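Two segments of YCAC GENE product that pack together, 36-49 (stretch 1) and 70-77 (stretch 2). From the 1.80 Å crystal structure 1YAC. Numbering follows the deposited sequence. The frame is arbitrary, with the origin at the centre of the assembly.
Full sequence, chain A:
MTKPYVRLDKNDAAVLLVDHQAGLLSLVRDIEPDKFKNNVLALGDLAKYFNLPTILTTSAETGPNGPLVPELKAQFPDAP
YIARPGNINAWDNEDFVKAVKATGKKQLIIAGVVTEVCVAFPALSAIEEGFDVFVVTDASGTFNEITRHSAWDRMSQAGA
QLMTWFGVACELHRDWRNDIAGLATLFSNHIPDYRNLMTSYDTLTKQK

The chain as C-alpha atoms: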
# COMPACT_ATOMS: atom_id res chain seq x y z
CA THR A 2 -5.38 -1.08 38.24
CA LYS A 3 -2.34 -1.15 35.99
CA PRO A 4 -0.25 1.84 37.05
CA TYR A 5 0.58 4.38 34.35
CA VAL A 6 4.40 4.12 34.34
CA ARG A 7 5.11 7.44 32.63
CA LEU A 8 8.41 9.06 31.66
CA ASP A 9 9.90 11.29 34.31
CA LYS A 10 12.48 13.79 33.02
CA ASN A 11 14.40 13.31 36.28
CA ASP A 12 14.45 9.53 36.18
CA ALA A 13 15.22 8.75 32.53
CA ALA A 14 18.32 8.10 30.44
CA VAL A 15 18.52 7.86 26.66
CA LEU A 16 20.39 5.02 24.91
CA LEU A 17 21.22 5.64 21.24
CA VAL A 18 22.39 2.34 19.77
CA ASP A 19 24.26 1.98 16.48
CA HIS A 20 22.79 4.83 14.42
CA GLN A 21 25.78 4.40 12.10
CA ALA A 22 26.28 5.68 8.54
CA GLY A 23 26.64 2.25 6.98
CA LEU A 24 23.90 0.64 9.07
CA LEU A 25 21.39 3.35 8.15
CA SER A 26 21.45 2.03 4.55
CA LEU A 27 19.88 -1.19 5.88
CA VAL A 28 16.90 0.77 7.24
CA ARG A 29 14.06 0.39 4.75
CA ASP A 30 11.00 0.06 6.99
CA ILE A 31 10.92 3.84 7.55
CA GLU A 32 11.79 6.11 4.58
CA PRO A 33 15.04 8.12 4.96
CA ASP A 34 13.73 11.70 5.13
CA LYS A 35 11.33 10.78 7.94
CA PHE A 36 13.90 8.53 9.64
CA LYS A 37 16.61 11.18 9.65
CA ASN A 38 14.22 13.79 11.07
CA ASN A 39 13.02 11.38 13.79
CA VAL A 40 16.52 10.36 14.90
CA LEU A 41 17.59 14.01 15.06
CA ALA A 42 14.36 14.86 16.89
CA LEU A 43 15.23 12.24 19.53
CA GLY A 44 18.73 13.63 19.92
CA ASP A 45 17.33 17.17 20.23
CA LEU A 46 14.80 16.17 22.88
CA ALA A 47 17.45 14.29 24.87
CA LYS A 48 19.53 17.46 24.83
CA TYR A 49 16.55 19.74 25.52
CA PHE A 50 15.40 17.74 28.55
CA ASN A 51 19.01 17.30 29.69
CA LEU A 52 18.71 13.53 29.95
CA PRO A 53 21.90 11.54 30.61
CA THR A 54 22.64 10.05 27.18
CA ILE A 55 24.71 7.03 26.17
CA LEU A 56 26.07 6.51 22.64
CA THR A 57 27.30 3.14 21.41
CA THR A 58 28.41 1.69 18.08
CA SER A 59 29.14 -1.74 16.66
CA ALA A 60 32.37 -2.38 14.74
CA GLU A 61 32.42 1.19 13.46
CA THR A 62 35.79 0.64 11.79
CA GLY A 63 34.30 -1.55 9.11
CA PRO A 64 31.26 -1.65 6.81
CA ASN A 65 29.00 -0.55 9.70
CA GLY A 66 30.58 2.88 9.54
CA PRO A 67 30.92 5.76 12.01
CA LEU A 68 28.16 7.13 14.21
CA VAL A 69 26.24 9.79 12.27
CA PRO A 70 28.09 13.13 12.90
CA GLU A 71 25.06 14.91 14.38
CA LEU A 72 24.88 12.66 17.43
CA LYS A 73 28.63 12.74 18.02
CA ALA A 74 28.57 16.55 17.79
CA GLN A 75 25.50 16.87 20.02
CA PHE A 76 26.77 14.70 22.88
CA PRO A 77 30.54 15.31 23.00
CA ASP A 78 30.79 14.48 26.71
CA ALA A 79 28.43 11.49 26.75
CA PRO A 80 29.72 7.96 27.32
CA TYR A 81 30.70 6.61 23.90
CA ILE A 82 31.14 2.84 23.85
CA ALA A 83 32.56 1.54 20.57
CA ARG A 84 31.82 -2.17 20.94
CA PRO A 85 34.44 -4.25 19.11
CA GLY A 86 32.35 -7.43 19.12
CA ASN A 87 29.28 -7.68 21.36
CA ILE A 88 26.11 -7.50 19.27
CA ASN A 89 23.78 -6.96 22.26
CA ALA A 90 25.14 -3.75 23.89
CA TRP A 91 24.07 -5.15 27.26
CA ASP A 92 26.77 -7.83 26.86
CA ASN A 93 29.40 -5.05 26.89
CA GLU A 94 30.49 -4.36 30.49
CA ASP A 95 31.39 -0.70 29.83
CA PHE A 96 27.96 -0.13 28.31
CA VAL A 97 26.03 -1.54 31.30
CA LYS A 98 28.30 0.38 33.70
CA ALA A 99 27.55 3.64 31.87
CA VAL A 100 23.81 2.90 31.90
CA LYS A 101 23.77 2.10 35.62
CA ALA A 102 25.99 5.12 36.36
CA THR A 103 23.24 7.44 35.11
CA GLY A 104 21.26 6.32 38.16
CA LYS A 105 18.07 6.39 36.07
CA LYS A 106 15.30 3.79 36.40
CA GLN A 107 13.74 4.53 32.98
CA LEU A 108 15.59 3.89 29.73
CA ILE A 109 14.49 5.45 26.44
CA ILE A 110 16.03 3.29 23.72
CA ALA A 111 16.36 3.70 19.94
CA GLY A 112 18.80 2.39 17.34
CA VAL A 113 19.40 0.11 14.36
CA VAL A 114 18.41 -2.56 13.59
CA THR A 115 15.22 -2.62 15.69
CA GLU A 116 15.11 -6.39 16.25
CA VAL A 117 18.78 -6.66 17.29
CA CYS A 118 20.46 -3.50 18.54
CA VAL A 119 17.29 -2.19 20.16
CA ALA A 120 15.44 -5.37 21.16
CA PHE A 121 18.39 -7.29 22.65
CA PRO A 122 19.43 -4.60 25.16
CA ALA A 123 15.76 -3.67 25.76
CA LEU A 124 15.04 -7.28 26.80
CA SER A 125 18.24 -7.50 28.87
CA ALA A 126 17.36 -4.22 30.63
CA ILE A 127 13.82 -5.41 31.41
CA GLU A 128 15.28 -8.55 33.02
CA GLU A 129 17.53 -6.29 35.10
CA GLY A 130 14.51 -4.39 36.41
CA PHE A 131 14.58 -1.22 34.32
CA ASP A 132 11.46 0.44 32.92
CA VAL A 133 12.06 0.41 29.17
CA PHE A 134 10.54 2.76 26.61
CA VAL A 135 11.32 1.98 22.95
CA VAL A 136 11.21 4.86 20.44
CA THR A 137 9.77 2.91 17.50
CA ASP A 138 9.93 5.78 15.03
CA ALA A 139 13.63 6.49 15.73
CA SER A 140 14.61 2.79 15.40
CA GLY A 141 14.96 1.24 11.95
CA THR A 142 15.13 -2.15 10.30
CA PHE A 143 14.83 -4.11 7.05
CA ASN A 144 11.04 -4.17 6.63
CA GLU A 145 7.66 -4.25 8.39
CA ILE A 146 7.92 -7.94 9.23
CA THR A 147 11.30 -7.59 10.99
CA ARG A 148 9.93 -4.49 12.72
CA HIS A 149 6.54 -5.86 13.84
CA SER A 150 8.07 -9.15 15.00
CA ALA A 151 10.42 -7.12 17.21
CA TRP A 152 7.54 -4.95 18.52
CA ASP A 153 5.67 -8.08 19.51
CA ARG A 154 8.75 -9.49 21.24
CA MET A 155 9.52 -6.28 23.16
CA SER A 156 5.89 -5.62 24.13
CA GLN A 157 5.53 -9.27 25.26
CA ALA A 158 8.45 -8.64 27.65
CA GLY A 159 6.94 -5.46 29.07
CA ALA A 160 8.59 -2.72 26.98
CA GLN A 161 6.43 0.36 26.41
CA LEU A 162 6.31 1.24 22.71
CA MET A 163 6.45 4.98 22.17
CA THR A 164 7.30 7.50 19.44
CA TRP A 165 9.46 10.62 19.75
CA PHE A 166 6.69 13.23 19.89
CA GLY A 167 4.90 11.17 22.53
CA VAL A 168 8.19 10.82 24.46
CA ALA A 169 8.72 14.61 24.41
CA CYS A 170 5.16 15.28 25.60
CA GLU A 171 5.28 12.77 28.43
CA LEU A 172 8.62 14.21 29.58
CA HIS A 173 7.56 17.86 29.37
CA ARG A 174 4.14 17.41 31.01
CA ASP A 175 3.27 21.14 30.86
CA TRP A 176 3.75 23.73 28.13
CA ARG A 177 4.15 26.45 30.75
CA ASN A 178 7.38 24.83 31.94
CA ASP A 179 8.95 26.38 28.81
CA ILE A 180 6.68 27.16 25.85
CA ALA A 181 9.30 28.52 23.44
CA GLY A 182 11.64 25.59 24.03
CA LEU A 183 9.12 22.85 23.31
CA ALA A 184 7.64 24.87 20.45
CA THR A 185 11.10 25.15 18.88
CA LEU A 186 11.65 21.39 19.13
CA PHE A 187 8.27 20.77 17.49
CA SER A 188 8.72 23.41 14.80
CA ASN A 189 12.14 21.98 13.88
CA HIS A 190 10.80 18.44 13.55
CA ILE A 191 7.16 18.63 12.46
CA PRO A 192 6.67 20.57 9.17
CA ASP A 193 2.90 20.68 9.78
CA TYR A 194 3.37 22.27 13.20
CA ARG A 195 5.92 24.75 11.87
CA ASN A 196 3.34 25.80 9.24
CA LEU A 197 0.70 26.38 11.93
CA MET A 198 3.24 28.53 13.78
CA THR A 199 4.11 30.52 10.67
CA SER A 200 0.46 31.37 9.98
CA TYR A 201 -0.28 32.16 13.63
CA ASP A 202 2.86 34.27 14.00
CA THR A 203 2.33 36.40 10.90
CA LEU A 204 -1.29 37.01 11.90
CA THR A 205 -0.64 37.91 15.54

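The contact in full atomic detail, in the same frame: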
# COMPACT_ATOMS: atom_id res chain seq x y z
N PHE A 36 13.00 9.15 8.67
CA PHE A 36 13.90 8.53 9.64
C PHE A 36 14.96 9.49 10.16
O PHE A 36 15.20 9.55 11.37
CB PHE A 36 14.57 7.27 9.09
CG PHE A 36 15.18 6.40 10.18
CD1 PHE A 36 14.36 5.85 11.17
CD2 PHE A 36 16.55 6.17 10.23
CE1 PHE A 36 14.91 5.09 12.22
CE2 PHE A 36 17.12 5.41 11.27
CZ PHE A 36 16.29 4.87 12.27
N LYS A 37 15.59 10.23 9.25
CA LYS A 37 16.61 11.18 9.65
C LYS A 37 16.01 12.22 10.60
O LYS A 37 16.58 12.50 11.66
CB LYS A 37 17.23 11.89 8.44
CG LYS A 37 18.22 12.98 8.84
CD LYS A 37 18.58 13.93 7.70
CE LYS A 37 19.44 15.07 8.22
NZ LYS A 37 19.71 16.07 7.16
N ASN A 38 14.87 12.79 10.23
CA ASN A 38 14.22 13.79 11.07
C ASN A 38 13.91 13.25 12.46
O ASN A 38 14.17 13.92 13.47
CB ASN A 38 12.92 14.28 10.43
CG ASN A 38 12.20 15.29 11.30
OD1 ASN A 38 12.75 16.36 11.63
ND2 ASN A 38 10.97 14.97 11.69
N ASN A 39 13.38 12.03 12.52
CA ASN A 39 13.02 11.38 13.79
C ASN A 39 14.23 11.12 14.69
O ASN A 39 14.18 11.35 15.91
CB ASN A 39 12.26 10.08 13.53
CG ASN A 39 10.85 10.31 12.99
OD1 ASN A 39 10.36 11.44 12.95
ND2 ASN A 39 10.19 9.23 12.56
N VAL A 40 15.31 10.62 14.11
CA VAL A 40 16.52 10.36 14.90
C VAL A 40 17.07 11.68 15.46
O VAL A 40 17.45 11.78 16.64
CB VAL A 40 17.61 9.66 14.03
CG1 VAL A 40 18.94 9.56 14.79
CG2 VAL A 40 17.13 8.27 13.64
N LEU A 41 17.09 12.72 14.62
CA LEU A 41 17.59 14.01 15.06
C LEU A 41 16.64 14.63 16.09
O LEU A 41 17.07 15.36 16.98
CB LEU A 41 17.80 14.96 13.87
CG LEU A 41 18.81 14.46 12.83
CD1 LEU A 41 19.00 15.53 11.76
CD2 LEU A 41 20.13 14.14 13.50
N ALA A 42 15.36 14.34 15.96
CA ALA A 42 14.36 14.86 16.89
C ALA A 42 14.64 14.27 18.26
O ALA A 42 14.61 14.99 19.26
CB ALA A 42 12.96 14.49 16.43
N LEU A 43 14.93 12.96 18.29
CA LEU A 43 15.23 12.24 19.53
C LEU A 43 16.49 12.81 20.17
O LEU A 43 16.53 13.02 21.38
CB LEU A 43 15.41 10.74 19.28
CG LEU A 43 15.71 9.87 20.52
CD1 LEU A 43 14.66 10.07 21.63
CD2 LEU A 43 15.79 8.41 20.10
N GLY A 44 17.52 13.04 19.37
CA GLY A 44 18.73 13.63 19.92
C GLY A 44 18.44 15.02 20.52
O GLY A 44 18.87 15.33 21.64
N ASP A 45 17.67 15.82 19.79
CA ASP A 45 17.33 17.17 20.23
C ASP A 45 16.53 17.17 21.52
O ASP A 45 16.73 18.02 22.39
CB ASP A 45 16.55 17.93 19.15
CG ASP A 45 17.42 18.46 18.03
OD1 ASP A 45 18.65 18.18 18.00
OD2 ASP A 45 16.87 19.17 17.18
N LEU A 46 15.61 16.21 21.66
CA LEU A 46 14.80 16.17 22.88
C LEU A 46 15.65 15.70 24.06
O LEU A 46 15.50 16.21 25.17
CB LEU A 46 13.53 15.32 22.70
CG LEU A 46 13.53 13.79 22.72
CD1 LEU A 46 13.53 13.25 24.15
CD2 LEU A 46 12.31 13.29 21.97
N ALA A 47 16.58 14.77 23.81
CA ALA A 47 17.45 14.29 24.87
C ALA A 47 18.27 15.47 25.40
O ALA A 47 18.43 15.66 26.61
CB ALA A 47 18.38 13.21 24.35
N LYS A 48 18.76 16.29 24.47
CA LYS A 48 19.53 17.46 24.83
C LYS A 48 18.65 18.50 25.53
O LYS A 48 19.02 19.02 26.60
CB LYS A 48 20.17 18.07 23.57
CG LYS A 48 20.95 19.35 23.83
CD LYS A 48 22.45 19.15 23.75
CE LYS A 48 22.96 18.13 24.74
NZ LYS A 48 24.45 18.12 24.76
N TYR A 49 17.48 18.77 24.95
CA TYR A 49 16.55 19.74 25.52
C TYR A 49 16.15 19.43 26.97
O TYR A 49 16.12 20.31 27.83
CB TYR A 49 15.29 19.85 24.66
CG TYR A 49 14.24 20.76 25.25
CD1 TYR A 49 14.47 22.13 25.38
CD2 TYR A 49 13.02 20.26 25.71
CE1 TYR A 49 13.52 22.97 25.94
CE2 TYR A 49 12.07 21.09 26.28
CZ TYR A 49 12.32 22.44 26.39
OH TYR A 49 11.36 23.28 26.93
N PRO A 70 27.48 11.92 12.35
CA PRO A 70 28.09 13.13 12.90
C PRO A 70 27.24 13.97 13.85
O PRO A 70 27.75 14.48 14.85
CB PRO A 70 28.50 13.91 11.65
CG PRO A 70 28.79 12.83 10.67
CD PRO A 70 27.64 11.89 10.88
N GLU A 71 25.95 14.11 13.55
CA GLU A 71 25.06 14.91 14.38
C GLU A 71 25.05 14.47 15.84
O GLU A 71 25.19 15.30 16.74
CB GLU A 71 23.63 14.90 13.84
CG GLU A 71 23.43 15.67 12.54
CD GLU A 71 23.62 14.80 11.31
OE1 GLU A 71 24.12 13.67 11.44
OE2 GLU A 71 23.24 15.24 10.20
N LEU A 72 24.93 13.17 16.07
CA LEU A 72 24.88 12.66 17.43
C LEU A 72 26.20 12.87 18.16
O LEU A 72 26.23 13.30 19.32
CB LEU A 72 24.47 11.18 17.42
CG LEU A 72 23.07 10.95 16.84
CD1 LEU A 72 22.74 9.45 16.79
CD2 LEU A 72 22.03 11.71 17.66
N LYS A 73 27.29 12.57 17.48
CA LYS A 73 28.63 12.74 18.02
C LYS A 73 28.84 14.20 18.44
O LYS A 73 29.31 14.50 19.54
CB LYS A 73 29.63 12.38 16.92
CG LYS A 73 31.02 12.04 17.36
CD LYS A 73 31.76 11.52 16.14
CE LYS A 73 30.99 10.36 15.50
NZ LYS A 73 31.27 10.17 14.04
N ALA A 74 28.44 15.12 17.55
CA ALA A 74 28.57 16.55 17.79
C ALA A 74 27.66 17.05 18.92
O ALA A 74 28.04 17.93 19.69
CB ALA A 74 28.27 17.33 16.50
N GLN A 75 26.48 16.46 19.02
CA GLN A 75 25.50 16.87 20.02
C GLN A 75 25.79 16.40 21.44
O GLN A 75 25.40 17.06 22.41
CB GLN A 75 24.11 16.40 19.60
CG GLN A 75 22.98 16.97 20.44
CD GLN A 75 21.65 16.82 19.75
OE1 GLN A 75 21.37 15.71 19.27
NE2 GLN A 75 20.89 17.82 19.68
N PHE A 76 26.45 15.26 21.57
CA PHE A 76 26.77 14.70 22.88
C PHE A 76 28.26 14.43 22.98
O PHE A 76 28.68 13.28 23.16
CB PHE A 76 25.97 13.41 23.08
CG PHE A 76 24.48 13.61 22.99
CD1 PHE A 76 23.77 14.16 24.06
CD2 PHE A 76 23.80 13.30 21.81
CE1 PHE A 76 22.40 14.41 23.96
CE2 PHE A 76 22.42 13.55 21.69
CZ PHE A 76 21.73 14.10 22.77
N PRO A 77 29.09 15.49 22.93
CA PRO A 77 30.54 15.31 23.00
C PRO A 77 31.07 14.75 24.32
O PRO A 77 32.10 14.09 24.33
CB PRO A 77 31.07 16.71 22.73
CG PRO A 77 30.01 17.59 23.29
CD PRO A 77 28.75 16.92 22.82
O HOH W 1 19.99 15.65 16.89

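The most unusual feature of this contact is the way the side chain of Gln75 fills the space left open by Gly44. Glycine has no side chain, and an ideal CB at this position would point toward the other stretch, only 2.6 Å from Gln75 OE1, a clash, and 3.2 Å from Leu72 CD2. Because that space is empty, the amide of Gln75 can lie directly against the backbone of the first helix, with OE1 3.3 Å from Gly44 C.

The two helices, 36-49 and 70-75, run nearly parallel, with an angle of 6° between their N-to-C directions and a closest approach of 10.4 Å between their axes. The backbones come nearest at the glycine, where the CA atoms of Gly44 and Leu72 are 6.7 Å apart; the CA atoms of Leu41 and Glu71 are 7.6 Å apart.

Glutamine suits its place because its amide both donates and accepts. Extended, with chi1 and chi2 both t, Gln75 reaches across the gap, and its NE2 donates to Asp45 OD1 at 2.8 Å with a nearly straight N-H...acceptor angle of 158°. The CA-to-CB bond of Asp45 points away from the second stretch, yet its carboxylate end comes back near enough to accept. The other half of the amide faces water 1. Water 1 lies within hydrogen-bonding distance of Gln75 OE1, at 2.8 Å, and of Leu41 O, at 2.9 Å, and can donate to either; it sits between the amide and a backbone carbonyl of the first helix, one that also accepts the helical hydrogen bond from Asp45 N.

Lys48 makes the second direct hydrogen bond, from NZ to Gln75 O at 2.7 Å. The helix of the second stretch ends at Gln75, and Phe76 is the first residue to leave helical phi/psi, so the carbonyl lies where the regular pattern is breaking off. A long, flexible lysine with a charged ammonium group is well suited to reach such an acceptor. On the way its methylene carbons pass the aromatic ring, with Lys48 CE 3.8 Å from Phe76 CE1.

Phe76 brings its ring back to the first helix with chi1 m. Gly44 O lies at the ring edge, near its plane, 3.3 Å from Phe76 CZ, which sets the oxygen beside the weakly positive rim of C-H groups. The small methyl of Ala47 leaves room for the ring, with its CB 3.8 Å from Phe76 CZ.

Toward the N-terminal end the contact is looser and largely apolar. Val40 CG1 meets Leu72 CD1 at 4.3 Å, a pairing of branched side chains that suits their buried setting. Leu41 CD2 packs against Glu71 CB at 3.6 Å, so the aliphatic base of the glutamate serves as a hydrophobic partner. Its carboxylate lies farther out: Glu71 OE2 is 4.3 Å from Lys37 CE and finds its hydrogen bond elsewhere in the structure. In all, the two stretches bury 447 Å² between them.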